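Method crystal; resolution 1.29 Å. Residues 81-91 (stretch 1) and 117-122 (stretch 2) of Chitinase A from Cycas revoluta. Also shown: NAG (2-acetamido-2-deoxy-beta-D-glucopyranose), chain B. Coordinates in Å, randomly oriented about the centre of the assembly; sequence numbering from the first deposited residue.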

# COMPACT_ATOMS: atom_id res chain seq x y z
N GLU A 81 -14.50 -9.28 0.94
CA GLU A 81 -15.66 -8.51 1.39
C GLU A 81 -15.66 -7.08 0.83
O GLU A 81 -16.69 -6.59 0.37
CB GLU A 81 -15.73 -8.50 2.91
N VAL A 82 -14.50 -6.43 0.87
CA VAL A 82 -14.34 -5.09 0.32
C VAL A 82 -14.57 -5.09 -1.19
O VAL A 82 -15.31 -4.26 -1.71
CB VAL A 82 -12.96 -4.48 0.66
CG1 VAL A 82 -12.73 -3.18 -0.11
CG2 VAL A 82 -12.83 -4.23 2.16
N ARG A 83 -13.94 -6.04 -1.89
CA ARG A 83 -14.09 -6.16 -3.34
C ARG A 83 -15.56 -6.35 -3.73
O ARG A 83 -16.04 -5.71 -4.66
CB ARG A 83 -13.22 -7.31 -3.86
CG ARG A 83 -13.20 -7.45 -5.38
CD ARG A 83 -12.71 -8.83 -5.79
NE ARG A 83 -13.53 -9.88 -5.20
CZ ARG A 83 -13.15 -11.15 -5.06
NH1 ARG A 83 -11.95 -11.55 -5.47
NH2 ARG A 83 -13.98 -12.02 -4.49
N ASP A 84 -16.26 -7.22 -3.00
CA ASP A 84 -17.68 -7.47 -3.22
C ASP A 84 -18.50 -6.19 -3.05
O ASP A 84 -19.40 -5.90 -3.84
CB ASP A 84 -18.22 -8.53 -2.26
CG ASP A 84 -17.62 -9.91 -2.49
OD1 ASP A 84 -16.97 -10.14 -3.53
OD2 ASP A 84 -17.79 -10.77 -1.60
N ASN A 85 -18.18 -5.43 -2.00
CA ASN A 85 -18.88 -4.19 -1.71
C ASN A 85 -18.65 -3.11 -2.77
O ASN A 85 -19.60 -2.45 -3.17
CB ASN A 85 -18.53 -3.68 -0.31
CG ASN A 85 -19.25 -4.44 0.79
OD1 ASN A 85 -20.23 -5.14 0.53
ND2 ASN A 85 -18.77 -4.31 2.02
N PHE A 86 -17.41 -2.96 -3.23
CA PHE A 86 -17.13 -2.04 -4.34
C PHE A 86 -17.89 -2.43 -5.60
O PHE A 86 -18.44 -1.58 -6.30
CB PHE A 86 -15.63 -1.96 -4.64
CG PHE A 86 -14.91 -0.86 -3.91
CD1 PHE A 86 -13.92 -1.17 -2.98
CD2 PHE A 86 -15.19 0.48 -4.17
CE1 PHE A 86 -13.23 -0.16 -2.31
CE2 PHE A 86 -14.51 1.50 -3.50
CZ PHE A 86 -13.53 1.17 -2.57
N ALA A 87 -17.93 -3.73 -5.90
CA ALA A 87 -18.62 -4.22 -7.09
C ALA A 87 -20.12 -3.93 -7.02
O ALA A 87 -20.72 -3.53 -8.02
CB ALA A 87 -18.35 -5.71 -7.29
N LYS A 88 -20.72 -4.12 -5.85
CA LYS A 88 -22.14 -3.79 -5.65
C LYS A 88 -22.37 -2.29 -5.76
O LYS A 88 -23.29 -1.85 -6.46
CB LYS A 88 -22.63 -4.29 -4.29
CG LYS A 88 -22.85 -5.79 -4.21
CD LYS A 88 -23.47 -6.21 -2.88
CE LYS A 88 -22.45 -6.19 -1.75
NZ LYS A 88 -23.03 -6.66 -0.46
N LEU A 89 -21.53 -1.52 -5.08
CA LEU A 89 -21.60 -0.07 -5.09
C LEU A 89 -21.54 0.52 -6.49
O LEU A 89 -22.39 1.32 -6.87
CB LEU A 89 -20.44 0.50 -4.26
CG LEU A 89 -20.11 1.99 -4.41
CD1 LEU A 89 -21.25 2.87 -3.93
CD2 LEU A 89 -18.83 2.30 -3.66
N ASN A 90 -20.53 0.11 -7.26
CA ASN A 90 -20.20 0.80 -8.50
C ASN A 90 -21.23 0.61 -9.61
O ASN A 90 -21.28 1.40 -10.55
CB ASN A 90 -18.79 0.43 -8.96
CG ASN A 90 -17.71 0.87 -7.99
OD1 ASN A 90 -17.94 1.75 -7.15
ND2 ASN A 90 -16.53 0.27 -8.10
N SER A 91 -22.07 -0.41 -9.48
CA SER A 91 -23.12 -0.70 -10.45
C SER A 91 -24.41 0.09 -10.19
O SER A 91 -25.33 0.07 -11.01
CB SER A 91 -23.41 -2.21 -10.47
OG SER A 91 -24.30 -2.55 -11.51
N LEU A 117 -8.73 5.26 -2.21
CA LEU A 117 -9.54 4.07 -2.47
C LEU A 117 -8.64 2.85 -2.59
O LEU A 117 -7.71 2.84 -3.40
CB LEU A 117 -10.36 4.25 -3.76
CG LEU A 117 -11.21 5.51 -3.87
CD1 LEU A 117 -11.89 5.57 -5.23
CD2 LEU A 117 -12.24 5.59 -2.75
N ASP A 118 -8.91 1.84 -1.77
CA ASP A 118 -8.19 0.58 -1.85
C ASP A 118 -9.15 -0.52 -2.28
O ASP A 118 -9.85 -1.12 -1.46
CB ASP A 118 -7.50 0.25 -0.52
CG ASP A 118 -6.58 -0.96 -0.62
OD1 ASP A 118 -5.95 -1.30 0.40
OD2 ASP A 118 -6.48 -1.57 -1.70
N TYR A 119 -9.17 -0.76 -3.59
CA TYR A 119 -10.08 -1.69 -4.25
C TYR A 119 -9.25 -2.73 -5.00
O TYR A 119 -8.59 -2.41 -5.99
CB TYR A 119 -10.98 -0.91 -5.20
CG TYR A 119 -11.98 -1.70 -6.03
CD1 TYR A 119 -12.61 -1.10 -7.12
CD2 TYR A 119 -12.32 -3.03 -5.73
CE1 TYR A 119 -13.54 -1.79 -7.89
CE2 TYR A 119 -13.24 -3.73 -6.50
CZ TYR A 119 -13.84 -3.10 -7.58
OH TYR A 119 -14.77 -3.77 -8.35
N GLU A 120 -9.30 -3.97 -4.53
CA GLU A 120 -8.46 -5.03 -5.07
C GLU A 120 -9.32 -6.18 -5.59
O GLU A 120 -9.65 -7.09 -4.82
CB GLU A 120 -7.46 -5.49 -4.00
CG GLU A 120 -6.53 -4.36 -3.53
CD GLU A 120 -5.63 -4.73 -2.36
OE1 GLU A 120 -5.26 -5.92 -2.21
OE2 GLU A 120 -5.26 -3.82 -1.59
N TYR A 121 -9.69 -6.18 -6.87
CA TYR A 121 -9.26 -5.21 -7.88
C TYR A 121 -10.44 -4.88 -8.80
O TYR A 121 -11.40 -5.65 -8.87
CB TYR A 121 -8.11 -5.78 -8.73
CG TYR A 121 -6.91 -6.18 -7.91
CD1 TYR A 121 -5.91 -5.26 -7.62
CD2 TYR A 121 -6.79 -7.48 -7.42
CE1 TYR A 121 -4.80 -5.63 -6.85
CE2 TYR A 121 -5.70 -7.85 -6.66
CZ TYR A 121 -4.71 -6.93 -6.38
OH TYR A 121 -3.63 -7.31 -5.62
N PRO A 122 -10.38 -3.73 -9.52
CA PRO A 122 -11.42 -3.38 -10.48
C PRO A 122 -11.32 -4.22 -11.77
O PRO A 122 -10.97 -3.70 -12.83
CB PRO A 122 -11.17 -1.90 -10.75
CG PRO A 122 -9.72 -1.71 -10.47
CD PRO A 122 -9.40 -2.64 -9.35
C1 NAG B . -2.26 -5.22 0.25
C2 NAG B . -3.24 -4.36 1.07
C3 NAG B . -3.00 -4.51 2.57
C4 NAG B . -2.76 -5.95 3.01
C5 NAG B . -1.75 -6.63 2.08
C6 NAG B . -1.47 -8.09 2.44
C7 NAG B . -2.10 -2.18 0.67
C8 NAG B . -2.31 -0.75 0.27
N2 NAG B . -3.20 -2.95 0.70
O1 NAG B . -2.66 -5.24 -1.10
O3 NAG B . -4.09 -3.95 3.28
O4 NAG B . -2.26 -5.93 4.33
O5 NAG B . -2.22 -6.55 0.75
O6 NAG B . -2.64 -8.86 2.34
O7 NAG B . -0.97 -2.58 0.93
O HOH W 1 -16.31 -2.05 -9.91

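The helix that includes 81–89 lies across the strand that runs through 117 and 118, their axes 8.8 Å apart at closest and their directions 106° apart. No direct hydrogen bond joins the stretches; the helix amides from N85 to N90 bond four residues back, as in F86 N to V82 O at 2.9 Å, and side chains make much of the contact.

Its centre is the aromatic pair F86 and Y119. F86 points its CA-to-CB bond toward the strand, so its CB sits over the face of the tyrosine ring, 3.5 Å from the centroid. Its chi1 of -92° lies between wells, and with chi2 at 116° the ring lies 21° from the plane of Y119, an offset stack with centroids 4.6 Å apart. The contact is reciprocal: Y119 CB lies 3.9 Å from the phenylalanine centroid, over its face. Each ring thus covers the other's first side-chain carbon, a fit for flat, apolar surfaces.

With chi1 t, Y119 extends its ring under F86 CB and brings its hydroxyl near A87, whose small methyl CB lies 4.2 Å from Y119 OH. N90, chi1 m, brings its amide close; water 1 accepts hydrogen bonds from N90 ND2 (3.0 Å) and Y119 OH (2.8 Å), giving both polar groups a shared partner.

R83 lends its aliphatic stem. Chi1 t places CG at the edge of the Y119 ring, 3.9 Å from Y119 CE2 and 3.6 Å from E120 O; chi2, also t, carries CD onward, and the guanidinium makes a long salt bridge, R83 NH2 to D84 OD1, 3.7 Å. V82 CG1 packs 3.8 Å from D118 O.

The carboxylates of D118 and E120 face the sugar, while their backbone carbonyls meet the helix. D118, chi1 t, accepts from NAG N2 through OD1 at 3.2 Å; E120, chi1 m, has OE1 2.9 Å from NAG O1. D118 OD2 lies 2.6 Å from E120 OE2, close enough that one acid probably holds a proton and donates it.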